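Alpha-L-rhamnosidase (Aspergillus terreus, PDB 6GSZ) probably hydrolyses terminal non-reducing alpha-L-rhamnose residues in alpha-L-rhamnosides, as a calcium-binding glycosidase. Local coordinates at residues A[138-143]-A[241-246]; A[191-196]-A[233-238]; A[635-640]-A[665-670]; A[643-646]-A[650-653]. One frame throughout, in Å; residues are numbered along the deposited sequence.

Contact 1: A[138-143]-A[241-246]. With CA (calcium ion), chain Y.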
loop_
_atom_site.group_PDB
_atom_site.type_symbol
_atom_site.label_atom_id
_atom_site.label_comp_id
_atom_site.label_asym_id
_atom_site.label_seq_id
_atom_site.Cartn_x
_atom_site.Cartn_y
_atom_site.Cartn_z
ATOM N N PHE A 138 30.115 -19.699 -13.674
ATOM C CA PHE A 138 30.614 -18.885 -14.801
ATOM C C PHE A 138 31.948 -18.291 -14.379
ATOM O O PHE A 138 32.313 -18.350 -13.218
ATOM C CB PHE A 138 29.604 -17.793 -15.187
ATOM C CG PHE A 138 29.253 -16.821 -14.086
ATOM C CD1 PHE A 138 28.290 -17.148 -13.152
ATOM C CD2 PHE A 138 29.856 -15.567 -14.009
ATOM C CE1 PHE A 138 27.935 -16.260 -12.164
ATOM C CE2 PHE A 138 29.496 -14.673 -13.006
ATOM C CZ PHE A 138 28.534 -15.024 -12.093
ATOM N N SER A 139 32.605 -17.667 -15.343
ATOM C CA SER A 139 33.916 -17.106 -15.170
ATOM C C SER A 139 33.896 -15.626 -15.502
ATOM O O SER A 139 33.314 -15.237 -16.518
ATOM C CB SER A 139 34.867 -17.768 -16.116
ATOM O OG SER A 139 35.019 -19.100 -15.755
ATOM N N VAL A 140 34.608 -14.851 -14.693
ATOM C CA VAL A 140 34.911 -13.467 -14.997
ATOM C C VAL A 140 36.434 -13.371 -15.031
ATOM O O VAL A 140 37.075 -13.239 -14.007
ATOM C CB VAL A 140 34.269 -12.521 -13.974
ATOM C CG1 VAL A 140 34.578 -11.075 -14.316
ATOM C CG2 VAL A 140 32.772 -12.720 -13.898
ATOM N N ASP A 141 37.004 -13.529 -16.221
ATOM C CA ASP A 141 38.481 -13.672 -16.320
ATOM C C ASP A 141 39.191 -12.406 -16.823
ATOM O O ASP A 141 40.340 -12.434 -17.255
ATOM C CB ASP A 141 38.837 -14.857 -17.202
ATOM C CG ASP A 141 38.258 -16.172 -16.709
ATOM O OD1 ASP A 141 38.414 -16.505 -15.472
ATOM O OD2 ASP A 141 37.671 -16.853 -17.561
ATOM N N ASP A 142 38.489 -11.291 -16.777
ATOM C CA ASP A 142 38.977 -9.951 -17.146
ATOM C C ASP A 142 38.694 -9.029 -15.960
ATOM O O ASP A 142 37.777 -9.293 -15.168
ATOM C CB ASP A 142 38.269 -9.483 -18.424
ATOM C CG ASP A 142 38.423 -10.411 -19.632
ATOM O OD1 ASP A 142 39.532 -10.477 -20.174
ATOM O OD2 ASP A 142 37.418 -11.055 -20.029
ATOM N N SER A 143 39.445 -7.938 -15.844
ATOM C CA SER A 143 39.119 -6.923 -14.846
ATOM C C SER A 143 37.759 -6.298 -15.191
ATOM O O SER A 143 37.415 -6.110 -16.372
ATOM C CB SER A 143 40.191 -5.889 -14.748
ATOM O OG SER A 143 40.316 -5.245 -15.983
ATOM N N SER A 241 33.377 -3.223 -22.638
ATOM C CA SER A 241 32.688 -4.349 -23.213
ATOM C C SER A 241 32.020 -5.136 -22.086
ATOM O O SER A 241 32.344 -4.958 -20.901
ATOM C CB SER A 241 33.605 -5.226 -24.019
ATOM O OG SER A 241 34.548 -5.885 -23.192
ATOM N N LYS A 242 31.093 -6.010 -22.474
ATOM C CA LYS A 242 30.228 -6.672 -21.503
ATOM C C LYS A 242 30.254 -8.194 -21.670
ATOM O O LYS A 242 30.292 -8.731 -22.798
ATOM C CB LYS A 242 28.795 -6.126 -21.599
ATOM C CG LYS A 242 28.683 -4.656 -21.238
ATOM C CD LYS A 242 27.308 -4.020 -21.243
ATOM C CE LYS A 242 27.457 -2.525 -21.028
ATOM N NZ LYS A 242 26.232 -1.910 -20.461
ATOM N N LEU A 243 30.123 -8.861 -20.524
ATOM C CA LEU A 243 29.853 -10.296 -20.428
ATOM C C LEU A 243 28.384 -10.487 -20.020
ATOM O O LEU A 243 27.898 -9.797 -19.130
ATOM C CB LEU A 243 30.842 -10.862 -19.397
ATOM C CG LEU A 243 30.641 -12.287 -18.873
ATOM C CD1 LEU A 243 30.816 -13.331 -19.969
ATOM C CD2 LEU A 243 31.630 -12.566 -17.741
ATOM N N TYR A 244 27.702 -11.413 -20.687
ATOM C CA TYR A 244 26.280 -11.753 -20.450
ATOM C C TYR A 244 26.154 -13.195 -19.972
ATOM O O TYR A 244 26.587 -14.106 -20.666
ATOM C CB TYR A 244 25.459 -11.582 -21.723
ATOM C CG TYR A 244 25.486 -10.168 -22.223
ATOM C CD1 TYR A 244 26.465 -9.732 -23.111
ATOM C CD2 TYR A 244 24.530 -9.276 -21.805
ATOM C CE1 TYR A 244 26.495 -8.422 -23.546
ATOM C CE2 TYR A 244 24.549 -7.958 -22.225
ATOM C CZ TYR A 244 25.541 -7.533 -23.087
ATOM O OH TYR A 244 25.543 -6.253 -23.525
ATOM N N ILE A 245 25.537 -13.413 -18.810
ATOM C CA ILE A 245 25.353 -14.758 -18.293
ATOM C C ILE A 245 23.853 -14.943 -18.156
ATOM O O ILE A 245 23.236 -14.451 -17.176
ATOM C CB ILE A 245 26.034 -14.993 -16.927
ATOM C CG1 ILE A 245 27.508 -14.598 -16.909
ATOM C CG2 ILE A 245 25.844 -16.458 -16.511
ATOM C CD1 ILE A 245 28.334 -15.359 -17.885
ATOM N N PRO A 246 23.213 -15.559 -19.161
ATOM C CA PRO A 246 21.769 -15.719 -19.157
ATOM C C PRO A 246 21.282 -16.960 -18.425
ATOM O O PRO A 246 21.993 -17.991 -18.388
ATOM C CB PRO A 246 21.443 -15.828 -20.656
ATOM C CG PRO A 246 22.619 -16.625 -21.188
ATOM C CD PRO A 246 23.800 -16.063 -20.414
HETATM CA CA CA Y . 42.510 -13.243 -17.486
HETATM O O HOH W 1 42.630 -13.182 -15.264
#

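Contact 2: A[191-196]-A[233-238]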
loop_
_atom_site.group_PDB
_atom_site.type_symbol
_atom_site.label_atom_id
_atom_site.label_comp_id
_atom_site.label_asym_id
_atom_site.label_seq_id
_atom_site.Cartn_x
_atom_site.Cartn_y
_atom_site.Cartn_z
ATOM N N ASP A 191 29.902 -6.006 -6.084
ATOM C CA ASP A 191 30.735 -6.367 -4.947
ATOM C C ASP A 191 30.540 -7.842 -4.552
ATOM O O ASP A 191 31.272 -8.329 -3.675
ATOM C CB ASP A 191 30.459 -5.419 -3.786
ATOM C CG ASP A 191 30.989 -4.002 -3.994
ATOM O OD1 ASP A 191 31.836 -3.771 -4.932
ATOM O OD2 ASP A 191 30.569 -3.136 -3.203
ATOM N N LEU A 192 29.571 -8.543 -5.159
ATOM C CA LEU A 192 29.342 -9.962 -4.833
ATOM C C LEU A 192 30.204 -10.864 -5.711
ATOM O O LEU A 192 30.435 -12.026 -5.352
ATOM C CB LEU A 192 27.860 -10.313 -5.032
ATOM C CG LEU A 192 26.854 -9.458 -4.278
ATOM C CD1 LEU A 192 25.459 -10.027 -4.405
ATOM C CD2 LEU A 192 27.191 -9.304 -2.820
ATOM N N LEU A 193 30.636 -10.368 -6.879
ATOM C CA LEU A 193 31.484 -11.154 -7.758
ATOM C C LEU A 193 32.904 -11.239 -7.203
ATOM O O LEU A 193 33.353 -10.439 -6.354
ATOM C CB LEU A 193 31.531 -10.537 -9.146
ATOM C CG LEU A 193 30.219 -10.453 -9.908
ATOM C CD1 LEU A 193 30.450 -9.728 -11.245
ATOM C CD2 LEU A 193 29.705 -11.838 -10.178
ATOM N N LYS A 194 33.626 -12.222 -7.730
ATOM C CA LYS A 194 35.059 -12.272 -7.542
ATOM C C LYS A 194 35.713 -12.558 -8.892
ATOM O O LYS A 194 35.081 -12.933 -9.900
ATOM C CB LYS A 194 35.409 -13.260 -6.426
ATOM C CG LYS A 194 34.728 -14.608 -6.534
ATOM C CD LYS A 194 34.932 -15.531 -5.334
ATOM C CE LYS A 194 34.256 -16.869 -5.562
ATOM N NZ LYS A 194 34.536 -17.832 -4.469
ATOM N N GLN A 195 37.005 -12.279 -8.931
ATOM C CA GLN A 195 37.788 -12.537 -10.099
ATOM C C GLN A 195 37.861 -14.047 -10.318
ATOM O O GLN A 195 38.084 -14.798 -9.385
ATOM C CB GLN A 195 39.195 -11.979 -9.857
ATOM C CG GLN A 195 39.947 -11.723 -11.135
ATOM C CD GLN A 195 39.271 -10.636 -11.929
ATOM O OE1 GLN A 195 39.213 -9.493 -11.508
ATOM N NE2 GLN A 195 38.760 -10.987 -13.094
ATOM N N GLY A 196 37.654 -14.473 -11.557
ATOM C CA GLY A 196 37.765 -15.881 -11.867
ATOM C C GLY A 196 36.411 -16.577 -11.728
ATOM O O GLY A 196 35.387 -16.104 -12.210
ATOM N N LEU A 233 22.739 -11.820 -15.895
ATOM C CA LEU A 233 23.854 -11.158 -15.239
ATOM C C LEU A 233 24.687 -10.470 -16.320
ATOM O O LEU A 233 25.044 -11.085 -17.311
ATOM C CB LEU A 233 24.706 -12.178 -14.487
ATOM C CG LEU A 233 25.867 -11.574 -13.702
ATOM C CD1 LEU A 233 25.365 -10.907 -12.449
ATOM C CD2 LEU A 233 26.888 -12.639 -13.353
ATOM N N VAL A 234 24.901 -9.158 -16.166
ATOM C CA VAL A 234 25.679 -8.376 -17.110
ATOM C C VAL A 234 26.883 -7.816 -16.349
ATOM O O VAL A 234 26.703 -7.033 -15.392
ATOM C CB VAL A 234 24.839 -7.242 -17.721
ATOM C CG1 VAL A 234 25.651 -6.520 -18.783
ATOM C CG2 VAL A 234 23.541 -7.745 -18.325
ATOM N N VAL A 235 28.090 -8.147 -16.794
ATOM C CA VAL A 235 29.312 -7.654 -16.196
ATOM C C VAL A 235 29.977 -6.701 -17.195
ATOM O O VAL A 235 30.130 -7.038 -18.365
ATOM C CB VAL A 235 30.276 -8.820 -15.850
ATOM C CG1 VAL A 235 31.544 -8.304 -15.203
ATOM C CG2 VAL A 235 29.615 -9.878 -14.981
ATOM N N THR A 236 30.237 -5.473 -16.744
ATOM C CA THR A 236 30.924 -4.486 -17.567
ATOM C C THR A 236 32.415 -4.529 -17.233
ATOM O O THR A 236 32.818 -4.307 -16.110
ATOM C CB THR A 236 30.383 -3.077 -17.314
ATOM O OG1 THR A 236 28.987 -3.117 -17.613
ATOM C CG2 THR A 236 31.094 -2.033 -18.152
ATOM N N LYS A 237 33.206 -4.847 -18.248
ATOM C CA LYS A 237 34.633 -4.944 -18.116
ATOM C C LYS A 237 35.263 -3.549 -18.170
ATOM O O LYS A 237 34.629 -2.556 -18.569
ATOM C CB LYS A 237 35.170 -5.868 -19.206
ATOM C CG LYS A 237 34.836 -7.334 -18.983
ATOM C CD LYS A 237 35.246 -8.189 -20.145
ATOM C CE LYS A 237 34.258 -8.149 -21.291
ATOM N NZ LYS A 237 34.875 -8.576 -22.574
ATOM N N SER A 238 36.539 -3.503 -17.791
ATOM C CA SER A 238 37.321 -2.283 -17.688
ATOM C C SER A 238 37.364 -1.514 -19.021
ATOM O O SER A 238 37.442 -0.307 -19.009
ATOM C CB SER A 238 38.721 -2.597 -17.175
ATOM O OG SER A 238 38.662 -3.006 -15.812
#

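Contact 3: A[635-640]-A[665-670]. With CA (calcium ion), chain Q; MAN (alpha-D-mannopyranose), chain C.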
loop_
_atom_site.group_PDB
_atom_site.type_symbol
_atom_site.label_atom_id
_atom_site.label_comp_id
_atom_site.label_asym_id
_atom_site.label_seq_id
_atom_site.Cartn_x
_atom_site.Cartn_y
_atom_site.Cartn_z
ATOM N N LYS A 635 -28.184 16.525 -14.676
ATOM C CA LYS A 635 -29.390 15.778 -15.043
ATOM C C LYS A 635 -29.615 14.611 -14.076
ATOM O O LYS A 635 -30.750 14.354 -13.621
ATOM C CB LYS A 635 -29.335 15.333 -16.507
ATOM C CG LYS A 635 -29.411 16.458 -17.543
ATOM C CD LYS A 635 -30.616 17.361 -17.448
ATOM N N LEU A 636 -28.537 13.918 -13.708
ATOM C CA LEU A 636 -28.672 12.782 -12.820
ATOM C C LEU A 636 -28.890 13.184 -11.362
ATOM O O LEU A 636 -29.451 12.418 -10.593
ATOM C CB LEU A 636 -27.469 11.851 -12.938
ATOM C CG LEU A 636 -27.283 11.187 -14.294
ATOM C CD1 LEU A 636 -26.045 10.307 -14.265
ATOM C CD2 LEU A 636 -28.492 10.352 -14.645
ATOM N N THR A 637 -28.490 14.407 -10.984
ATOM C CA THR A 637 -28.802 14.898 -9.675
ATOM C C THR A 637 -30.341 15.014 -9.529
ATOM O O THR A 637 -30.921 14.622 -8.508
ATOM C CB THR A 637 -28.108 16.229 -9.396
ATOM O OG1 THR A 637 -26.694 16.070 -9.278
ATOM C CG2 THR A 637 -28.632 16.836 -8.122
ATOM N N LYS A 638 -30.997 15.539 -10.573
ATOM C CA LYS A 638 -32.477 15.606 -10.624
ATOM C C LYS A 638 -33.080 14.196 -10.504
ATOM O O LYS A 638 -34.014 13.976 -9.711
ATOM C CB LYS A 638 -32.979 16.332 -11.881
ATOM C CG LYS A 638 -34.496 16.374 -12.064
ATOM C CD LYS A 638 -34.952 17.011 -13.382
ATOM C CE LYS A 638 -36.457 16.973 -13.553
ATOM N NZ LYS A 638 -36.957 18.162 -14.286
ATOM N N GLU A 639 -32.500 13.225 -11.236
ATOM C CA GLU A 639 -33.015 11.835 -11.171
ATOM C C GLU A 639 -32.779 11.222 -9.775
ATOM O O GLU A 639 -33.649 10.520 -9.253
ATOM C CB GLU A 639 -32.406 10.967 -12.267
ATOM C CG GLU A 639 -32.718 11.403 -13.662
ATOM C CD GLU A 639 -34.205 11.469 -13.994
ATOM O OE1 GLU A 639 -35.008 10.722 -13.354
ATOM O OE2 GLU A 639 -34.566 12.235 -14.928
ATOM N N PHE A 640 -31.634 11.509 -9.151
ATOM C CA PHE A 640 -31.346 11.076 -7.783
ATOM C C PHE A 640 -32.420 11.570 -6.819
ATOM O O PHE A 640 -32.949 10.814 -5.978
ATOM C CB PHE A 640 -29.938 11.460 -7.327
ATOM C CG PHE A 640 -29.623 10.980 -5.938
ATOM C CD1 PHE A 640 -29.990 11.724 -4.831
ATOM C CD2 PHE A 640 -28.966 9.773 -5.724
ATOM C CE1 PHE A 640 -29.737 11.274 -3.554
ATOM C CE2 PHE A 640 -28.733 9.328 -4.441
ATOM C CZ PHE A 640 -29.136 10.050 -3.365
ATOM N N PHE A 665 -21.975 14.589 -1.110
ATOM C CA PHE A 665 -21.983 14.669 -2.562
ATOM C C PHE A 665 -22.837 15.837 -3.096
ATOM O O PHE A 665 -22.931 16.022 -4.312
ATOM C CB PHE A 665 -22.423 13.334 -3.173
ATOM C CG PHE A 665 -21.548 12.127 -2.868
ATOM C CD1 PHE A 665 -20.209 12.231 -2.527
ATOM C CD2 PHE A 665 -22.112 10.873 -2.917
ATOM C CE1 PHE A 665 -19.444 11.101 -2.269
ATOM C CE2 PHE A 665 -21.367 9.743 -2.639
ATOM C CZ PHE A 665 -20.040 9.867 -2.311
ATOM N N ASP A 666 -23.446 16.607 -2.186
ATOM C CA ASP A 666 -24.186 17.862 -2.509
ATOM C C ASP A 666 -25.358 17.562 -3.462
ATOM O O ASP A 666 -25.518 18.178 -4.522
ATOM C CB ASP A 666 -23.246 18.940 -3.062
ATOM C CG ASP A 666 -22.203 19.433 -2.087
ATOM O OD1 ASP A 666 -22.577 19.781 -0.945
ATOM O OD2 ASP A 666 -21.027 19.521 -2.489
ATOM N N LEU A 667 -26.224 16.623 -3.056
ATOM C CA LEU A 667 -27.299 16.129 -3.918
ATOM C C LEU A 667 -28.693 16.660 -3.525
ATOM O O LEU A 667 -29.652 16.321 -4.189
ATOM C CB LEU A 667 -27.316 14.588 -3.887
ATOM C CG LEU A 667 -26.016 13.935 -4.360
ATOM C CD1 LEU A 667 -26.118 12.420 -4.355
ATOM C CD2 LEU A 667 -25.635 14.427 -5.745
ATOM N N PHE A 668 -28.789 17.504 -2.488
ATOM C CA PHE A 668 -30.088 18.096 -2.104
ATOM C C PHE A 668 -30.388 19.234 -3.065
ATOM O O PHE A 668 -29.476 19.841 -3.622
ATOM C CB PHE A 668 -30.085 18.573 -0.646
ATOM C CG PHE A 668 -30.154 17.442 0.341
ATOM C CD1 PHE A 668 -31.366 16.897 0.723
ATOM C CD2 PHE A 668 -28.989 16.870 0.839
ATOM C CE1 PHE A 668 -31.418 15.800 1.571
ATOM C CE2 PHE A 668 -29.058 15.788 1.697
ATOM C CZ PHE A 668 -30.266 15.280 2.093
ATOM N N PRO A 669 -31.672 19.529 -3.319
ATOM C CA PRO A 669 -32.021 20.609 -4.243
ATOM C C PRO A 669 -31.795 22.035 -3.736
ATOM O O PRO A 669 -31.895 22.953 -4.524
ATOM C CB PRO A 669 -33.506 20.356 -4.524
ATOM C CG PRO A 669 -34.022 19.623 -3.335
ATOM C CD PRO A 669 -32.849 18.797 -2.820
ATOM N N SER A 670 -31.497 22.201 -2.452
ATOM C CA SER A 670 -31.240 23.524 -1.922
ATOM C C SER A 670 -30.331 23.423 -0.704
ATOM O O SER A 670 -30.276 22.383 -0.027
ATOM C CB SER A 670 -32.523 24.237 -1.530
ATOM O OG SER A 670 -33.053 23.731 -0.330
HETATM CA CA CA Q . -25.150 19.376 -6.484
HETATM C C1 MAN C . -24.009 23.539 -4.963
HETATM C C2 MAN C . -24.396 22.439 -5.976
HETATM C C3 MAN C . -25.952 22.382 -5.968
HETATM C C4 MAN C . -26.544 22.305 -4.539
HETATM C C5 MAN C . -25.982 23.422 -3.650
HETATM C C6 MAN C . -26.536 23.415 -2.216
HETATM O O2 MAN C . -23.707 21.127 -5.797
HETATM O O3 MAN C . -26.411 21.304 -6.824
HETATM O O4 MAN C . -27.976 22.473 -4.506
HETATM O O5 MAN C . -24.561 23.298 -3.651
HETATM O O6 MAN C . -26.485 22.106 -1.629
HETATM O O HOH W 2 -25.754 18.403 -8.190
HETATM O O HOH W 3 -23.176 18.183 -6.237
HETATM O O HOH W 4 -27.806 19.232 -5.782
HETATM O O HOH W 5 -23.765 20.321 -8.284
#

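Contact 4: A[643-646]-A[650-653]. With NAG (2-acetamido-2-deoxy-beta-D-glucopyranose), chain E; NAG (2-acetamido-2-deoxy-beta-D-glucopyranose), chain G.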
loop_
_atom_site.group_PDB
_atom_site.type_symbol
_atom_site.label_atom_id
_atom_site.label_comp_id
_atom_site.label_asym_id
_atom_site.label_seq_id
_atom_site.Cartn_x
_atom_site.Cartn_y
_atom_site.Cartn_z
ATOM N N ALA A 643 -35.770 9.879 -7.283
ATOM C CA ALA A 643 -35.784 8.504 -6.822
ATOM C C ALA A 643 -35.745 8.376 -5.287
ATOM O O ALA A 643 -36.397 7.468 -4.737
ATOM C CB ALA A 643 -34.632 7.757 -7.446
ATOM N N TRP A 644 -34.976 9.238 -4.598
ATOM C CA TRP A 644 -34.530 8.967 -3.236
ATOM C C TRP A 644 -34.831 10.065 -2.215
ATOM O O TRP A 644 -34.640 9.833 -1.023
ATOM C CB TRP A 644 -33.022 8.662 -3.220
ATOM C CG TRP A 644 -32.658 7.508 -4.106
ATOM C CD1 TRP A 644 -31.844 7.561 -5.194
ATOM C CD2 TRP A 644 -33.122 6.138 -4.018
ATOM N NE1 TRP A 644 -31.722 6.328 -5.762
ATOM C CE2 TRP A 644 -32.525 5.444 -5.093
ATOM C CE3 TRP A 644 -33.997 5.438 -3.172
ATOM C CZ2 TRP A 644 -32.712 4.081 -5.305
ATOM C CZ3 TRP A 644 -34.185 4.086 -3.385
ATOM C CH2 TRP A 644 -33.590 3.434 -4.463
ATOM N N ILE A 645 -35.279 11.242 -2.656
ATOM C CA ILE A 645 -35.510 12.369 -1.741
ATOM C C ILE A 645 -36.962 12.819 -1.901
ATOM O O ILE A 645 -37.405 13.125 -3.026
ATOM C CB ILE A 645 -34.546 13.540 -1.989
ATOM C CG1 ILE A 645 -33.090 13.091 -2.028
ATOM C CG2 ILE A 645 -34.757 14.573 -0.908
ATOM C CD1 ILE A 645 -32.074 14.173 -2.147
ATOM N N THR A 646 -37.707 12.841 -0.793
ATOM C CA THR A 646 -39.102 13.311 -0.860
ATOM C C THR A 646 -39.117 14.814 -1.145
ATOM O O THR A 646 -38.113 15.488 -0.963
ATOM C CB THR A 646 -39.856 13.039 0.450
ATOM O OG1 THR A 646 -39.316 13.846 1.499
ATOM C CG2 THR A 646 -39.769 11.594 0.857
ATOM N N THR A 650 -36.708 14.702 2.788
ATOM C CA THR A 650 -36.460 13.497 3.573
ATOM C C THR A 650 -35.879 12.382 2.691
ATOM O O THR A 650 -36.346 12.145 1.596
ATOM C CB THR A 650 -37.767 13.014 4.224
ATOM O OG1 THR A 650 -38.330 14.107 4.953
ATOM C CG2 THR A 650 -37.545 11.838 5.147
ATOM N N MET A 651 -34.838 11.709 3.192
ATOM C CA MET A 651 -34.262 10.600 2.450
ATOM C C MET A 651 -35.169 9.364 2.557
ATOM O O MET A 651 -35.815 9.146 3.598
ATOM C CB MET A 651 -32.891 10.247 3.013
ATOM C CG MET A 651 -31.859 11.351 2.811
ATOM S SD MET A 651 -31.692 11.967 1.119
ATOM C CE MET A 651 -31.309 10.446 0.275
ATOM N N ALA A 652 -35.150 8.523 1.510
ATOM C CA ALA A 652 -35.903 7.270 1.520
ATOM C C ALA A 652 -35.516 6.424 2.750
ATOM O O ALA A 652 -36.381 5.797 3.376
ATOM C CB ALA A 652 -35.672 6.513 0.232
ATOM N N ASN A 653 -34.230 6.434 3.097
ATOM C CA ASN A 653 -33.724 5.825 4.343
ATOM C C ASN A 653 -32.986 6.889 5.159
ATOM O O ASN A 653 -31.924 7.365 4.765
ATOM C CB ASN A 653 -32.798 4.632 4.061
ATOM C CG ASN A 653 -33.365 3.681 3.041
ATOM O OD1 ASN A 653 -32.710 3.408 2.058
ATOM N ND2 ASN A 653 -34.586 3.194 3.271
HETATM C C1 NAG E . -35.230 2.303 2.328
HETATM C C2 NAG E . -36.017 1.216 3.004
HETATM C C3 NAG E . -36.787 0.374 1.980
HETATM C C4 NAG E . -37.573 1.200 0.965
HETATM C C5 NAG E . -36.615 2.230 0.331
HETATM C C6 NAG E . -37.248 3.118 -0.744
HETATM C C7 NAG E . -34.044 -0.316 3.152
HETATM C C8 NAG E . -33.218 -1.138 4.067
HETATM N N2 NAG E . -35.065 0.393 3.741
HETATM O O3 NAG E . -37.620 -0.486 2.706
HETATM O O4 NAG E . -37.902 0.335 -0.121
HETATM O O5 NAG E . -36.044 3.010 1.375
HETATM O O6 NAG E . -38.359 3.813 -0.171
HETATM O O7 NAG E . -33.740 -0.348 1.944
HETATM C C1 NAG G . -42.117 15.101 4.968
HETATM C C2 NAG G . -42.225 13.901 3.955
HETATM C C3 NAG G . -42.340 12.538 4.718
HETATM C C4 NAG G . -41.461 12.443 5.959
HETATM C C5 NAG G . -41.646 13.684 6.826
HETATM C C6 NAG G . -40.687 13.729 8.003
HETATM C C7 NAG G . -43.095 14.661 1.720
HETATM C C8 NAG G . -44.214 14.658 0.706
HETATM N N2 NAG G . -43.309 14.071 2.942
HETATM O O3 NAG G . -41.896 11.400 3.983
HETATM O O4 NAG G . -41.707 11.206 6.671
HETATM O O5 NAG G . -41.291 14.821 6.056
HETATM O O6 NAG G . -41.017 14.868 8.809
HETATM O O7 NAG G . -42.054 15.164 1.397
#

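Contact 1: A[138-143]-A[241-246]
Two facing beta-sheets of the rhamnosidase N-terminal domain meet here, face to face, as in a beta-sandwich: F138 and V140 come from one sheet, I245 and L243 from the edge strand of the other. The short strand segments run nearly antiparallel (166°) with axes 9.1 Å apart; no backbone hydrogen bond crosses, and side chains meet each other and one backbone carbonyl. I245 sends CD1 against CB of F138 (3.8 Å). With F138 CG between its own N and carbonyl carbon (chi1 59°), the ring lies obliquely to I245 CG1, an off-centre CH-pi contact 4.3 Å from its centroid. L243 CD2, in one of two modelled conformers, comes within 3.4 Å of S139 O and touches V140 CG2 at 4.0 Å. Just past the strand, D141 O binds a calcium ion at 2.3 Å, away from the packed side chains. Strand 132-140 pairs with strand 196-205 through F138 and N198, V140 and G196; strand 242-246 pairs with strand 228-237, whose L233 also packs on F138.

Contact 2: A[191-196]-A[233-238]
L193 and V235 reach toward each other tip to tip, methyl against methyl, with L193 CD1 3.8 Å from V235 CG2. The leucine projects from a loop, the valine from a strand, and their alpha carbons stand 9.4 Å apart, a gap spanned by the two side chains together. L193 holds CG anti to its carbonyl carbon (chi1 -62°) and extends onward through chi2 of 177°, which carries CD1 out to the valine. Its other branch, CD2, points to L233, meeting L233 CD2 at 4.3 Å, a looser touch that holds for one of two modelled conformers of L233. In that conformer the two methyls of L193 meet alternate residues of the strand, L233 and V235, whose side chains lie on the same face. The loop 191-196 leads from strand 182-188 of one sheet of the beta-sandwich into strand 196-205 of the other, and L193 packs among apolar side chains of both sheets. All three touching residues are buried, and no hydrogen bond crosses the contact. F138 of strand 132-140 adjoins L193, while Y144 and A147 of strand 144-154 also pack on it.

Contact 3: A[635-640]-A[665-670]
Apolar packing joins the two segments through L667, whose CD1 methyl sits over the centre of the F640 ring, a CH-pi contact 3.8 Å from the centroid and only 5° off the ring normal. The two side chains cross at about a right angle, and L667 CB stands on the same side of the ring, outward of the rim at F640 CD1 and CE1. L667 CG, anti to its carbonyl carbon (chi1 -60°), sends one methyl to the ring and the other, CD2, to within 4.0 Å of T637 OG1. Both helix residues belong to helix 623-644 of the six-hairpin glycosidase domain, an (alpha/alpha)6 barrel; the loop they pack against follows helix 656-664, which ends in a Schellman motif with D666 at positive phi. Metal coordination begins at this turn: D666 O binds a calcium ion at 2.3 Å, joined by O2 and O3 of an N-glycan mannose and four waters. One calcium-bound water donates to T637 OG1 (2.7 Å), which also bonds to H633 O; another, a long calcium ligand, donates to F668 O (2.8 Å). Mannose O4 bonds directly to F668 O at 3.2 Å. The D666 side chain turns elsewhere, its OD1 forming a salt bridge with K708 NZ.

Contact 4: A[643-646]-A[650-653]
T646 N donates to T650 O in a nearly straight hydrogen bond (2.8 Å, 170° at the hydrogen) that lies in the carbonyl plane. At the other end of the pairing A652 N bonds to W644 O at 2.9 Å, tilted 23° from the plane of that carbonyl. Between them I645 and M651 form a single beta bridge, with I645 CA approaching T650 O and M651 CA approaching W644 O in CA-H...O contacts. A side chain supplies the third bond: T650 N reaches T646 OG1 at 3.0 Å, with OG1 set between the threonine's own N and carbonyl carbon (chi1 67°), and both threonine hydroxyls also bond to N648 OD1. The two segments thus close a short, hairpin-like reversal of the chain, in which I645 is the first residue to leave the helical path of helix 623-644. The reversal carries N-glycans: N648, in its turn, is N-glycosylated, and N653 ND2 is joined covalently to C1 of a second N-acetylglucosamine. On the buried side M651, bent at chi2 and chi3, folds its thioether back; its side chain crosses that of I645 obliquely, with M651 SD 3.6 Å from I645 CG1. A652 CB meets the edge of the W644 indole, in its plane, at CE3 (3.9 Å). That indole bonds through NE1 to D603, while M651 packs on L600 of helix 598-619 and on L659 of helix 656-664.

How the contacts relate
The four contacts form two pairs on opposite sides of the chain's centre. Contacts 1 and 2, with centres about 6 Å apart, use neighbouring strands of one sheet, 242-246 in contact 1 and 228-237 in contact 2, in the beta-sheet domain of the alpha-L-rhamnosidase N-terminal family; contact 2 is nested along the chain inside the loop closed by contact 1. Contacts 3 and 4, centres about 11 Å apart, both use helix 623-644 of the six-hairpin domain, with contact 4 nested inside contact 3; they touch where F668 packs on M651. The pairs follow in series, their centres some 66 to 73 Å apart, in different parts of the chain and without direct contact.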